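Local structure of putative acetyltransferase (4E2A) at residues Q52-Q57 with G103-F108; R60-F65 with R130-K135; E95-L100 with G107-N112; Q120-A125 with W161-V166. The protein probably transfers an acyl group, with acetyl-coenzyme A as the likely donor, as in other members of the GNAT acetyltransferase family. One frame throughout, in Å; residues are numbered along the deposited sequence.

Interaction 1: residues Q52-Q57 with G103-F108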
loop_
_atom_site.group_PDB
_atom_site.type_symbol
_atom_site.label_atom_id
_atom_site.label_comp_id
_atom_site.label_asym_id
_atom_site.label_seq_id
_atom_site.Cartn_x
_atom_site.Cartn_y
_atom_site.Cartn_z
ATOM N N GLN B 52 2.257 -21.348 9.289
ATOM C CA GLN B 52 3.087 -20.865 8.184
ATOM C C GLN B 52 2.770 -21.702 6.950
ATOM O O GLN B 52 2.596 -21.177 5.838
ATOM C CB GLN B 52 4.597 -20.946 8.544
ATOM C CG GLN B 52 5.531 -20.637 7.374
ATOM C CD GLN B 52 7.014 -20.804 7.708
ATOM O OE1 GLN B 52 7.464 -21.901 8.025
ATOM N NE2 GLN B 52 7.776 -19.696 7.656
ATOM N N LYS B 53 2.662 -23.013 7.155
ATOM C CA LYS B 53 2.433 -23.943 6.051
ATOM C C LYS B 53 1.120 -23.646 5.309
ATOM O O LYS B 53 1.092 -23.520 4.073
ATOM C CB LYS B 53 2.459 -25.392 6.558
ATOM C CG LYS B 53 2.072 -26.436 5.513
ATOM C CD LYS B 53 2.341 -27.850 6.041
ATOM C CE LYS B 53 1.860 -28.941 5.079
ATOM N NZ LYS B 53 2.762 -29.108 3.895
ATOM N N ILE B 54 0.037 -23.523 6.064
ATOM C CA ILE B 54 -1.245 -23.316 5.437
ATOM C C ILE B 54 -1.307 -21.913 4.826
ATOM O O ILE B 54 -1.826 -21.743 3.730
ATOM C CB ILE B 54 -2.424 -23.569 6.400
ATOM C CG1 ILE B 54 -3.742 -23.487 5.638
ATOM C CG2 ILE B 54 -2.451 -22.548 7.511
ATOM C CD1 ILE B 54 -4.917 -24.137 6.382
ATOM N N ALA B 55 -0.761 -20.919 5.525
ATOM C CA ALA B 55 -0.688 -19.572 4.972
ATOM C C ALA B 55 0.057 -19.573 3.626
ATOM O O ALA B 55 -0.409 -18.978 2.649
ATOM C CB ALA B 55 -0.036 -18.625 5.956
ATOM N N ILE B 56 1.182 -20.279 3.547
ATOM C CA ILE B 56 1.914 -20.309 2.278
ATOM C C ILE B 56 1.128 -21.083 1.212
ATOM O O ILE B 56 0.981 -20.642 0.061
ATOM C CB ILE B 56 3.335 -20.868 2.447
ATOM C CG1 ILE B 56 4.196 -19.856 3.211
ATOM C CG2 ILE B 56 3.948 -21.191 1.095
ATOM C CD1 ILE B 56 5.567 -20.390 3.627
ATOM N N GLN B 57 0.596 -22.227 1.597
ATOM C CA GLN B 57 -0.085 -23.033 0.608
ATOM C C GLN B 57 -1.309 -22.329 0.010
ATOM O O GLN B 57 -1.511 -22.382 -1.206
ATOM C CB GLN B 57 -0.446 -24.412 1.141
ATOM C CG GLN B 57 -0.815 -25.337 -0.014
ATOM C CD GLN B 57 -1.246 -26.705 0.447
ATOM O OE1 GLN B 57 -2.070 -27.357 -0.206
ATOM N NE2 GLN B 57 -0.694 -27.160 1.574
ATOM N N GLY B 103 -10.015 -32.601 12.656
ATOM C CA GLY B 103 -8.730 -32.377 13.303
ATOM C C GLY B 103 -7.627 -31.850 12.397
ATOM O O GLY B 103 -6.528 -31.530 12.867
ATOM N N LYS B 104 -7.913 -31.749 11.101
ATOM C CA LYS B 104 -6.962 -31.190 10.136
ATOM C C LYS B 104 -7.278 -29.727 9.796
ATOM O O LYS B 104 -8.425 -29.382 9.465
ATOM C CB LYS B 104 -6.974 -31.999 8.839
ATOM C CG LYS B 104 -6.565 -33.463 8.958
ATOM C CD LYS B 104 -6.812 -34.176 7.623
ATOM C CE LYS B 104 -6.385 -35.630 7.650
ATOM N NZ LYS B 104 -6.505 -36.267 6.301
ATOM N N ALA B 105 -6.264 -28.873 9.855
ATOM C CA ALA B 105 -6.446 -27.474 9.475
ATOM C C ALA B 105 -6.880 -27.333 8.016
ATOM O O ALA B 105 -6.176 -27.772 7.108
ATOM C CB ALA B 105 -5.178 -26.686 9.733
ATOM N N ALA B 106 -8.032 -26.703 7.801
ATOM C CA ALA B 106 -8.590 -26.503 6.457
ATOM C C ALA B 106 -8.530 -25.045 5.981
ATOM O O ALA B 106 -8.688 -24.762 4.790
ATOM C CB ALA B 106 -10.024 -27.007 6.399
ATOM N N GLY B 107 -8.308 -24.120 6.910
ATOM C CA GLY B 107 -8.233 -22.719 6.562
ATOM C C GLY B 107 -7.956 -21.858 7.783
ATOM O O GLY B 107 -7.821 -22.370 8.899
ATOM N N PHE B 108 -7.853 -20.551 7.568
ATOM C CA PHE B 108 -7.514 -19.645 8.660
ATOM C C PHE B 108 -8.110 -18.250 8.505
ATOM O O PHE B 108 -8.526 -17.834 7.412
ATOM C CB PHE B 108 -5.993 -19.620 8.893
ATOM C CG PHE B 108 -5.235 -18.844 7.856
ATOM C CD1 PHE B 108 -4.918 -17.503 8.072
ATOM C CD2 PHE B 108 -4.857 -19.441 6.663
ATOM C CE1 PHE B 108 -4.224 -16.774 7.116
ATOM C CE2 PHE B 108 -4.156 -18.717 5.684
ATOM C CZ PHE B 108 -3.846 -17.383 5.910
#
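Ile54 of helix 48-63 and Phe108 of strand 104-113 pass one another head to tail where the first helix of the GNAT fold lies across the central mixed β-sheet. The short helix and strand axes come within 8.7 Å and cross at -70°. Between residues 52-57 and 103-108 the contact is apolar packing, with no hydrogen bond across it.

Side chain against backbone is the first kind of contact. Ile54 directs its longer branch at the strand: CG1 stands anti to the backbone N (chi1 -174°), and the extended chain brings CD1 to 3.4 Å from Gly107 N and 3.7 Å from Ala106 C. A CB on Gly107 would point away from the helix, so the methyl group meets bare main chain here. Ala106 and Gly107 both face Ile99 of the next strand in a classic beta bulge, and the fully extended backbone of Gly107 is one that glycine adopts readily.

Side chain against side chain is the second kind. CD1 of Ile54 also lies 4.2 Å from Ala105 CB, a methyl small enough to sit close to the helix. The shorter branch, CG2, reaches Phe108 CD2 at 4.0 Å. Phe98 packs on both Ile54 and Phe108, and the Phe108 ring meets Tyr132 with planes inclined by about 20°.

Third is the ring against the helix backbone. With alanine at position 55 the aromatic ring can come right up to the main chain: Phe108 CE2 lies 3.6 Å from Ala55 CA, while CZ touches Ala55 CB at 4.0 Å.

Interaction 2: residues R60-F65 with R130-K135; sequences RETFAF and RLYILK
The side chains of Phe63 and Tyr132 cross at about a right angle, with the tyrosine OH at the edge of the Phe63 ring, 4.1 Å from CE2. One face of Phe63 carries Thr62 CG2, offset toward the rim, and Phe191 of the second subunit also meets this ring. At the edge of Tyr132, in its plane, lies Thr62 OG1, 3.8 Å from CE1; that hydroxyl is hydrogen-bonded to Thr58 O. In the GNAT fold this joins the C-terminal part of helix 48-63 to the end of strand 125-133, just before the turn that in relatives binds the coenzyme A pyrophosphate.

The polar half depends on Glu61 and Lys135, whose side chains run past each other in opposite directions. Lys135 N donates almost straight to Glu61 OE1 (2.9 Å) on the syn side, 35° out of the carboxylate plane. A water donates to the same OE1 and to Ile133 O, bridging helix and strand. A long flexible lysine suits its place: bent at chi2 (120°) and chi3 (79°), it lays CE 3.7 Å from Glu61 CB. Its ammonium passes by the carboxylate, NZ and OE1 being 5.3 Å apart, and NZ donates instead to the backbone oxygen Glu61 O at 2.9 Å.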
loop_
_atom_site.group_PDB
_atom_site.type_symbol
_atom_site.label_atom_id
_atom_site.label_comp_id
_atom_site.label_asym_id
_atom_site.label_seq_id
_atom_site.Cartn_x
_atom_site.Cartn_y
_atom_site.Cartn_z
ATOM N N ARG B 60 -0.177 -19.527 -2.420
ATOM C CA ARG B 60 0.281 -20.183 -3.644
ATOM C C ARG B 60 -0.925 -20.604 -4.496
ATOM O O ARG B 60 -1.004 -20.293 -5.687
ATOM C CB ARG B 60 1.114 -21.408 -3.249
ATOM C CG ARG B 60 1.969 -22.008 -4.342
ATOM C CD ARG B 60 2.762 -23.221 -3.811
ATOM N NE ARG B 60 3.633 -22.868 -2.693
ATOM C CZ ARG B 60 4.958 -22.755 -2.775
ATOM N NH1 ARG B 60 5.578 -22.980 -3.927
ATOM N NH2 ARG B 60 5.667 -22.432 -1.703
ATOM N N GLU B 61 -1.876 -21.301 -3.880
ATOM C CA GLU B 61 -3.113 -21.683 -4.575
ATOM C C GLU B 61 -3.881 -20.508 -5.169
ATOM O O GLU B 61 -4.455 -20.621 -6.254
ATOM C CB GLU B 61 -4.040 -22.472 -3.639
ATOM C CG GLU B 61 -3.504 -23.846 -3.305
ATOM C CD GLU B 61 -4.311 -24.576 -2.237
ATOM O OE1 GLU B 61 -5.212 -23.955 -1.610
ATOM O OE2 GLU B 61 -4.028 -25.780 -2.032
ATOM N N THR B 62 -3.908 -19.388 -4.453
ATOM C CA THR B 62 -4.706 -18.236 -4.865
ATOM C C THR B 62 -3.995 -17.428 -5.954
ATOM O O THR B 62 -4.633 -16.879 -6.844
ATOM C CB THR B 62 -5.014 -17.304 -3.646
ATOM O OG1 THR B 62 -5.852 -17.995 -2.718
ATOM C CG2 THR B 62 -5.692 -16.002 -4.081
ATOM N N PHE B 63 -2.667 -17.378 -5.890
ATOM C CA PHE B 63 -1.915 -16.432 -6.713
ATOM C C PHE B 63 -0.946 -17.032 -7.746
ATOM O O PHE B 63 -0.491 -16.323 -8.629
ATOM C CB PHE B 63 -1.181 -15.432 -5.807
ATOM C CG PHE B 63 -2.089 -14.471 -5.122
ATOM C CD1 PHE B 63 -2.660 -13.415 -5.822
ATOM C CD2 PHE B 63 -2.387 -14.615 -3.768
ATOM C CE1 PHE B 63 -3.517 -12.517 -5.183
ATOM C CE2 PHE B 63 -3.227 -13.728 -3.124
ATOM C CZ PHE B 63 -3.807 -12.682 -3.827
ATOM N N ALA B 64 -0.656 -18.325 -7.656
ATOM C CA ALA B 64 0.437 -18.919 -8.432
ATOM C C ALA B 64 0.210 -18.982 -9.944
ATOM O O ALA B 64 1.174 -18.990 -10.723
ATOM C CB ALA B 64 0.819 -20.302 -7.882
ATOM N N PHE B 65 -1.049 -19.034 -10.362
ATOM C CA PHE B 65 -1.350 -19.186 -11.779
ATOM C C PHE B 65 -1.152 -17.889 -12.553
ATOM O O PHE B 65 -0.968 -17.915 -13.771
ATOM C CB PHE B 65 -2.765 -19.748 -11.984
ATOM C CG PHE B 65 -2.859 -21.230 -11.758
ATOM C CD1 PHE B 65 -3.270 -22.080 -12.773
ATOM C CD2 PHE B 65 -2.511 -21.778 -10.535
ATOM C CE1 PHE B 65 -3.349 -23.446 -12.560
ATOM C CE2 PHE B 65 -2.584 -23.141 -10.317
ATOM C CZ PHE B 65 -3.003 -23.976 -11.329
ATOM N N ARG B 130 -7.744 -11.304 7.027
ATOM C CA ARG B 130 -7.414 -12.480 6.227
ATOM C C ARG B 130 -8.423 -13.613 6.380
ATOM O O ARG B 130 -8.808 -13.968 7.496
ATOM C CB ARG B 130 -6.040 -13.054 6.634
ATOM C CG ARG B 130 -4.831 -12.265 6.186
ATOM C CD ARG B 130 -3.521 -12.923 6.682
ATOM N NE ARG B 130 -2.419 -12.022 6.413
ATOM C CZ ARG B 130 -1.325 -11.918 7.155
ATOM N NH1 ARG B 130 -1.172 -12.682 8.238
ATOM N NH2 ARG B 130 -0.378 -11.047 6.803
ATOM N N LEU B 131 -8.814 -14.218 5.261
ATOM C CA LEU B 131 -9.618 -15.436 5.326
ATOM C C LEU B 131 -9.342 -16.301 4.088
ATOM O O LEU B 131 -9.693 -15.911 2.974
ATOM C CB LEU B 131 -11.127 -15.093 5.462
ATOM C CG LEU B 131 -12.095 -16.207 5.955
ATOM C CD1 LEU B 131 -13.518 -15.701 6.246
ATOM C CD2 LEU B 131 -12.163 -17.360 4.956
ATOM N N TYR B 132 -8.699 -17.456 4.306
ATOM C CA TYR B 132 -8.343 -18.400 3.267
ATOM C C TYR B 132 -8.834 -19.805 3.589
ATOM O O TYR B 132 -8.759 -20.254 4.735
ATOM C CB TYR B 132 -6.810 -18.475 3.106
ATOM C CG TYR B 132 -6.155 -17.257 2.486
ATOM C CD1 TYR B 132 -5.936 -17.176 1.113
ATOM C CD2 TYR B 132 -5.743 -16.194 3.283
ATOM C CE1 TYR B 132 -5.320 -16.073 0.564
ATOM C CE2 TYR B 132 -5.134 -15.097 2.743
ATOM C CZ TYR B 132 -4.923 -15.037 1.386
ATOM O OH TYR B 132 -4.308 -13.935 0.849
ATOM N N ILE B 133 -9.318 -20.505 2.570
ATOM C CA ILE B 133 -9.654 -21.920 2.707
ATOM C C ILE B 133 -8.793 -22.687 1.713
ATOM O O ILE B 133 -8.742 -22.324 0.527
ATOM C CB ILE B 133 -11.157 -22.202 2.402
ATOM C CG1 ILE B 133 -12.084 -21.385 3.319
ATOM C CG2 ILE B 133 -11.461 -23.720 2.480
ATOM C CD1 ILE B 133 -12.037 -21.767 4.813
ATOM N N LEU B 134 -8.090 -23.710 2.197
ATOM C CA LEU B 134 -7.391 -24.662 1.313
ATOM C C LEU B 134 -8.285 -25.209 0.181
ATOM O O LEU B 134 -9.428 -25.644 0.413
ATOM C CB LEU B 134 -6.838 -25.842 2.120
ATOM C CG LEU B 134 -5.499 -25.700 2.851
ATOM C CD1 LEU B 134 -5.260 -26.926 3.702
ATOM C CD2 LEU B 134 -4.325 -25.476 1.881
ATOM N N LYS B 135 -7.758 -25.204 -1.042
ATOM C CA LYS B 135 -8.516 -25.692 -2.192
ATOM C C LYS B 135 -9.090 -27.095 -1.975
ATOM O O LYS B 135 -10.206 -27.381 -2.408
ATOM C CB LYS B 135 -7.650 -25.686 -3.455
ATOM C CG LYS B 135 -8.298 -24.933 -4.594
ATOM C CD LYS B 135 -7.448 -23.755 -5.048
ATOM C CE LYS B 135 -6.301 -24.223 -5.935
ATOM N NZ LYS B 135 -5.762 -23.129 -6.799
HETATM O O HOH W 1 -6.650 -21.784 -1.336
#

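Interaction 3: residues E95-L100 with G107-N112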
loop_
_atom_site.group_PDB
_atom_site.type_symbol
_atom_site.label_atom_id
_atom_site.label_comp_id
_atom_site.label_asym_id
_atom_site.label_seq_id
_atom_site.Cartn_x
_atom_site.Cartn_y
_atom_site.Cartn_z
ATOM N N GLU B 95 -6.451 -11.610 16.568
ATOM C CA GLU B 95 -6.538 -13.048 16.754
ATOM C C GLU B 95 -6.434 -13.797 15.449
ATOM O O GLU B 95 -6.905 -13.327 14.411
ATOM C CB GLU B 95 -7.778 -13.437 17.540
ATOM C CG GLU B 95 -7.650 -13.095 19.029
ATOM C CD GLU B 95 -8.980 -13.094 19.754
ATOM O OE1 GLU B 95 -10.015 -13.196 19.068
ATOM O OE2 GLU B 95 -8.984 -12.992 21.004
ATOM N N THR B 96 -5.762 -14.941 15.496
ATOM C CA THR B 96 -5.744 -15.830 14.345
ATOM C C THR B 96 -6.405 -17.171 14.693
ATOM O O THR B 96 -6.072 -17.798 15.716
ATOM C CB THR B 96 -4.311 -16.064 13.829
ATOM O OG1 THR B 96 -3.707 -14.811 13.492
ATOM C CG2 THR B 96 -4.313 -16.957 12.586
ATOM N N TYR B 97 -7.303 -17.612 13.814
ATOM C CA TYR B 97 -8.062 -18.853 14.013
ATOM C C TYR B 97 -7.800 -19.867 12.899
ATOM O O TYR B 97 -7.562 -19.487 11.746
ATOM C CB TYR B 97 -9.570 -18.567 14.047
ATOM C CG TYR B 97 -10.015 -17.692 15.199
ATOM C CD1 TYR B 97 -10.421 -18.255 16.399
ATOM C CD2 TYR B 97 -10.026 -16.300 15.080
ATOM C CE1 TYR B 97 -10.814 -17.481 17.447
ATOM C CE2 TYR B 97 -10.418 -15.500 16.142
ATOM C CZ TYR B 97 -10.814 -16.107 17.322
ATOM O OH TYR B 97 -11.214 -15.360 18.395
ATOM N N PHE B 98 -7.852 -21.155 13.255
ATOM C CA PHE B 98 -7.969 -22.235 12.285
ATOM C C PHE B 98 -9.433 -22.646 12.217
ATOM O O PHE B 98 -10.161 -22.597 13.225
ATOM C CB PHE B 98 -7.188 -23.491 12.714
ATOM C CG PHE B 98 -5.692 -23.427 12.480
ATOM C CD1 PHE B 98 -5.162 -22.773 11.393
ATOM C CD2 PHE B 98 -4.823 -24.044 13.364
ATOM C CE1 PHE B 98 -3.780 -22.730 11.184
ATOM C CE2 PHE B 98 -3.439 -23.994 13.174
ATOM C CZ PHE B 98 -2.922 -23.336 12.078
ATOM N N ILE B 99 -9.868 -23.056 11.034
ATOM C CA ILE B 99 -11.055 -23.888 10.954
ATOM C C ILE B 99 -10.567 -25.274 10.592
ATOM O O ILE B 99 -9.745 -25.446 9.680
ATOM C CB ILE B 99 -12.127 -23.385 9.969
ATOM C CG1 ILE B 99 -13.355 -24.306 10.016
ATOM C CG2 ILE B 99 -11.586 -23.295 8.559
ATOM C CD1 ILE B 99 -14.594 -23.704 9.369
ATOM N N LEU B 100 -11.050 -26.246 11.311
ATOM C CA LEU B 100 -10.559 -27.595 11.226
ATOM C C LEU B 100 -11.627 -28.571 10.787
ATOM O O LEU B 100 -12.760 -28.451 11.137
ATOM C CB LEU B 100 -9.987 -28.040 12.556
ATOM C CG LEU B 100 -8.756 -27.333 13.050
ATOM C CD1 LEU B 100 -8.977 -26.495 14.248
ATOM C CD2 LEU B 100 -7.712 -28.317 13.257
ATOM N N GLY B 107 -8.308 -24.120 6.910
ATOM C CA GLY B 107 -8.233 -22.719 6.562
ATOM C C GLY B 107 -7.956 -21.858 7.783
ATOM O O GLY B 107 -7.821 -22.370 8.899
ATOM N N PHE B 108 -7.853 -20.551 7.568
ATOM C CA PHE B 108 -7.514 -19.645 8.660
ATOM C C PHE B 108 -8.110 -18.250 8.505
ATOM O O PHE B 108 -8.526 -17.834 7.412
ATOM C CB PHE B 108 -5.993 -19.620 8.893
ATOM C CG PHE B 108 -5.235 -18.844 7.856
ATOM C CD1 PHE B 108 -4.918 -17.503 8.072
ATOM C CD2 PHE B 108 -4.857 -19.441 6.663
ATOM C CE1 PHE B 108 -4.224 -16.774 7.116
ATOM C CE2 PHE B 108 -4.156 -18.717 5.684
ATOM C CZ PHE B 108 -3.846 -17.383 5.910
ATOM N N LEU B 109 -8.134 -17.528 9.627
ATOM C CA LEU B 109 -8.862 -16.290 9.744
ATOM C C LEU B 109 -8.029 -15.342 10.608
ATOM O O LEU B 109 -7.608 -15.726 11.692
ATOM C CB LEU B 109 -10.237 -16.537 10.402
ATOM C CG LEU B 109 -10.891 -15.285 11.007
ATOM C CD1 LEU B 109 -11.299 -14.297 9.911
ATOM C CD2 LEU B 109 -12.077 -15.623 11.972
ATOM N N LYS B 110 -7.750 -14.129 10.125
ATOM C CA LYS B 110 -7.097 -13.157 11.020
ATOM C C LYS B 110 -7.962 -11.928 11.229
ATOM O O LYS B 110 -8.436 -11.312 10.257
ATOM C CB LYS B 110 -5.683 -12.770 10.542
ATOM C CG LYS B 110 -4.951 -11.758 11.444
ATOM C CD LYS B 110 -3.557 -11.414 10.881
ATOM C CE LYS B 110 -2.724 -10.615 11.902
ATOM N NZ LYS B 110 -2.919 -9.125 11.829
ATOM N N VAL B 111 -8.181 -11.576 12.497
ATOM C CA VAL B 111 -8.958 -10.371 12.832
ATOM C C VAL B 111 -8.156 -9.367 13.679
ATOM O O VAL B 111 -7.290 -9.759 14.435
ATOM C CB VAL B 111 -10.313 -10.722 13.507
ATOM C CG1 VAL B 111 -11.237 -11.418 12.480
ATOM C CG2 VAL B 111 -10.092 -11.600 14.716
ATOM N N ASN B 112 -8.426 -8.072 13.517
ATOM C CA ASN B 112 -7.693 -7.039 14.238
ATOM C C ASN B 112 -8.604 -6.007 14.894
ATOM O O ASN B 112 -9.709 -5.743 14.415
ATOM C CB ASN B 112 -6.750 -6.259 13.312
ATOM C CG ASN B 112 -5.898 -7.142 12.429
ATOM O OD1 ASN B 112 -5.781 -6.887 11.230
ATOM N ND2 ASN B 112 -5.266 -8.146 13.010
#
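Leu109 O takes a hydrogen bond from Tyr97 N in the carbonyl plane (2.9 Å, 166°) and a weaker CA-H...O contact from Thr96 CA at 3.2 Å; Leu109 N donates back to Tyr97 O. Further on, Glu95 N donates to Val111 O and Val111 N to Glu95 O, each at 2.9 Å. At the other end Ile99 N reaches Gly107 O from above the carbonyl plane, but the bond back from Gly107 N to Ile99 O is weak (3.4 Å), beside a beta bulge.

These bonds zip up the antiparallel β-hairpin of strands 94-101 and 104-113, between strands 38-42 and 125-133 of the GNAT sheet. Helix 142-157 packs on the face bearing Tyr97, Ile99 and Leu109. There Tyr97 and Leu109 run alongside in the same direction, their CD2 atoms 3.8 Å apart. Tyrosine suits a place greasy at its base and polar at its end: Tyr97 OH donates to Glu95 OE1 (2.6 Å) from above the carboxylate plane.

Helix 48-63 covers Phe98 and Phe108 on the other face, where Phe98 turns its ring edge to Phe108 CB. Lys110, CG anti to its N (chi1 -180°), runs by Thr96 OG1 (3.9 Å from CG) and takes its ammonium to Gln129 OE1.

Interaction 4: residues Q120-A125 with W161-V166; sequences QVLEDA and WVWLGV
Val121 sets its CG2 methyl over the centre of the six-membered ring of Trp163, 4.0 Å from the centroid and 11° off the ring normal, a CH-pi contact. Chi1 (70°) swings the Trp163 ring toward the loop and chi2 (-82°) turns its face to Val121. Leu122 follows, and one branch, CD1, serves both tryptophans, lying 3.9 Å from Trp161 CB and 4.2 Å from Trp163 CB. Glu123 turns its side chain away and contributes its carbonyl, whose O lies in plane at the edge of the Trp161 indole, 3.7 Å from CD1. Asp124, backbone-bonded to Ser160, also accepts through O a weak hydrogen bond from Trp161 N (3.3 Å). With Ala125 the loop becomes strand and forms a parallel bridge to Trp161. The small methyl comes close to the other indole, Ala125 CB being 3.9 Å from Trp163 CD1.

Here begin the parallel strands 125-133 and 161-167 of the GNAT fold, joined through helix 142-157 as a beta-alpha-beta crossover. Trp163 NE1 bonds to Gln117 OE1, and Lys203 makes a cation-pi contact with Trp161. With one weak hydrogen bond between the segments, their attraction is probably mainly dispersion and the hydrophobic effect, for which the broad face of Trp163 is well suited.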
loop_
_atom_site.group_PDB
_atom_site.type_symbol
_atom_site.label_atom_id
_atom_site.label_comp_id
_atom_site.label_asym_id
_atom_site.label_seq_id
_atom_site.Cartn_x
_atom_site.Cartn_y
_atom_site.Cartn_z
ATOM N N GLN B 120 -6.064 2.901 10.315
ATOM C CA GLN B 120 -6.968 3.583 11.232
ATOM C C GLN B 120 -7.975 4.393 10.427
ATOM O O GLN B 120 -7.692 5.525 10.025
ATOM C CB GLN B 120 -6.199 4.494 12.197
ATOM C CG GLN B 120 -5.282 3.762 13.164
ATOM C CD GLN B 120 -6.016 2.739 14.020
ATOM O OE1 GLN B 120 -7.050 3.035 14.629
ATOM N NE2 GLN B 120 -5.485 1.526 14.064
ATOM N N VAL B 121 -9.144 3.804 10.184
ATOM C CA VAL B 121 -10.162 4.447 9.362
ATOM C C VAL B 121 -11.485 4.708 10.104
ATOM O O VAL B 121 -12.251 5.591 9.724
ATOM C CB VAL B 121 -10.404 3.671 8.050
ATOM C CG1 VAL B 121 -9.253 3.894 7.088
ATOM C CG2 VAL B 121 -10.606 2.176 8.338
ATOM N N LEU B 122 -11.739 3.953 11.168
ATOM C CA LEU B 122 -12.946 4.136 11.962
ATOM C C LEU B 122 -12.611 4.116 13.434
ATOM O O LEU B 122 -11.574 3.599 13.835
ATOM C CB LEU B 122 -13.957 3.014 11.681
ATOM C CG LEU B 122 -14.493 2.885 10.262
ATOM C CD1 LEU B 122 -15.289 1.576 10.100
ATOM C CD2 LEU B 122 -15.347 4.132 9.922
ATOM N N GLU B 123 -13.506 4.655 14.248
ATOM C CA GLU B 123 -13.343 4.570 15.683
ATOM C C GLU B 123 -14.082 3.341 16.220
ATOM O O GLU B 123 -15.118 2.949 15.682
ATOM C CB GLU B 123 -13.866 5.847 16.348
ATOM C CG GLU B 123 -13.090 7.106 15.971
ATOM C CD GLU B 123 -13.852 8.390 16.286
ATOM O OE1 GLU B 123 -13.622 9.407 15.590
ATOM O OE2 GLU B 123 -14.681 8.381 17.228
ATOM N N ASP B 124 -13.554 2.733 17.281
ATOM C CA ASP B 124 -14.244 1.614 17.911
ATOM C C ASP B 124 -14.570 0.525 16.909
ATOM O O ASP B 124 -15.708 0.012 16.897
ATOM C CB ASP B 124 -15.553 2.080 18.552
ATOM C CG ASP B 124 -15.374 2.515 19.979
ATOM O OD1 ASP B 124 -16.017 3.511 20.383
ATOM O OD2 ASP B 124 -14.586 1.858 20.694
ATOM N N ALA B 125 -13.571 0.181 16.091
ATOM C CA ALA B 125 -13.741 -0.729 14.956
ATOM C C ALA B 125 -12.940 -2.034 15.072
ATOM O O ALA B 125 -11.950 -2.105 15.804
ATOM C CB ALA B 125 -13.402 -0.019 13.659
ATOM N N TRP B 161 -18.131 -1.080 14.929
ATOM C CA TRP B 161 -18.072 -1.406 13.501
ATOM C C TRP B 161 -17.156 -2.609 13.214
ATOM O O TRP B 161 -16.155 -2.834 13.899
ATOM C CB TRP B 161 -17.619 -0.185 12.669
ATOM C CG TRP B 161 -18.424 1.043 12.911
ATOM C CD1 TRP B 161 -18.122 2.066 13.756
ATOM C CD2 TRP B 161 -19.687 1.378 12.313
ATOM N NE1 TRP B 161 -19.115 3.023 13.722
ATOM C CE2 TRP B 161 -20.084 2.622 12.848
ATOM C CE3 TRP B 161 -20.515 0.741 11.383
ATOM C CZ2 TRP B 161 -21.280 3.243 12.480
ATOM C CZ3 TRP B 161 -21.708 1.369 11.021
ATOM C CH2 TRP B 161 -22.069 2.604 11.567
ATOM N N VAL B 162 -17.540 -3.390 12.219
ATOM C CA VAL B 162 -16.644 -4.370 11.620
ATOM C C VAL B 162 -16.481 -3.934 10.170
ATOM O O VAL B 162 -17.447 -3.515 9.523
ATOM C CB VAL B 162 -17.210 -5.809 11.746
ATOM C CG1 VAL B 162 -18.570 -5.913 11.088
ATOM C CG2 VAL B 162 -16.246 -6.848 11.145
ATOM N N TRP B 163 -15.248 -3.964 9.679
ATOM C CA TRP B 163 -14.956 -3.529 8.327
ATOM C C TRP B 163 -13.973 -4.443 7.591
ATOM O O TRP B 163 -13.247 -5.235 8.194
ATOM C CB TRP B 163 -14.427 -2.085 8.332
ATOM C CG TRP B 163 -13.063 -1.940 8.918
ATOM C CD1 TRP B 163 -12.747 -1.862 10.238
ATOM C CD2 TRP B 163 -11.823 -1.856 8.200
ATOM N NE1 TRP B 163 -11.395 -1.711 10.388
ATOM C CE2 TRP B 163 -10.805 -1.712 9.165
ATOM C CE3 TRP B 163 -11.482 -1.879 6.848
ATOM C CZ2 TRP B 163 -9.452 -1.599 8.808
ATOM C CZ3 TRP B 163 -10.139 -1.771 6.498
ATOM C CH2 TRP B 163 -9.144 -1.641 7.474
ATOM N N LEU B 164 -13.957 -4.317 6.270
ATOM C CA LEU B 164 -13.002 -5.039 5.455
ATOM C C LEU B 164 -12.784 -4.271 4.152
ATOM O O LEU B 164 -13.547 -3.370 3.821
ATOM C CB LEU B 164 -13.492 -6.469 5.199
ATOM C CG LEU B 164 -14.928 -6.644 4.690
ATOM C CD1 LEU B 164 -14.948 -6.382 3.210
ATOM C CD2 LEU B 164 -15.416 -8.065 4.969
ATOM N N GLY B 165 -11.718 -4.606 3.438
ATOM C CA GLY B 165 -11.433 -3.982 2.164
ATOM C C GLY B 165 -11.758 -4.918 1.025
ATOM O O GLY B 165 -11.575 -6.121 1.143
ATOM N N VAL B 166 -12.250 -4.365 -0.080
ATOM C CA VAL B 166 -12.533 -5.164 -1.263
ATOM C C VAL B 166 -12.109 -4.392 -2.513
ATOM O O VAL B 166 -12.260 -3.173 -2.585
ATOM C CB VAL B 166 -14.038 -5.541 -1.364
ATOM C CG1 VAL B 166 -14.893 -4.286 -1.519
ATOM C CG2 VAL B 166 -14.280 -6.502 -2.528
#

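In the fold
Interactions 1, 2 and 3 form one continuous block. The first two both use helix 48-63 and their centres lie 10 Å apart; strands 104-113 and 125-133 join them through Ala106 O to Leu134 N (2.9 Å). Interaction 3 shares Gly107 and Phe108 with interaction 1 and is nested inside the chain loop that interaction 2 closes. Interaction 4 stands apart from interactions 1 and 2, its centre 26 Å and 24 Å from theirs, on the opposite side of the chain's centre; from interaction 3 it is 18 Å between centres. Yet strand 125-133 runs from interaction 4 to interaction 2. In GNAT relatives this strand and its parallel neighbour, here 161-167, splay apart to receive acetyl-coenzyme A.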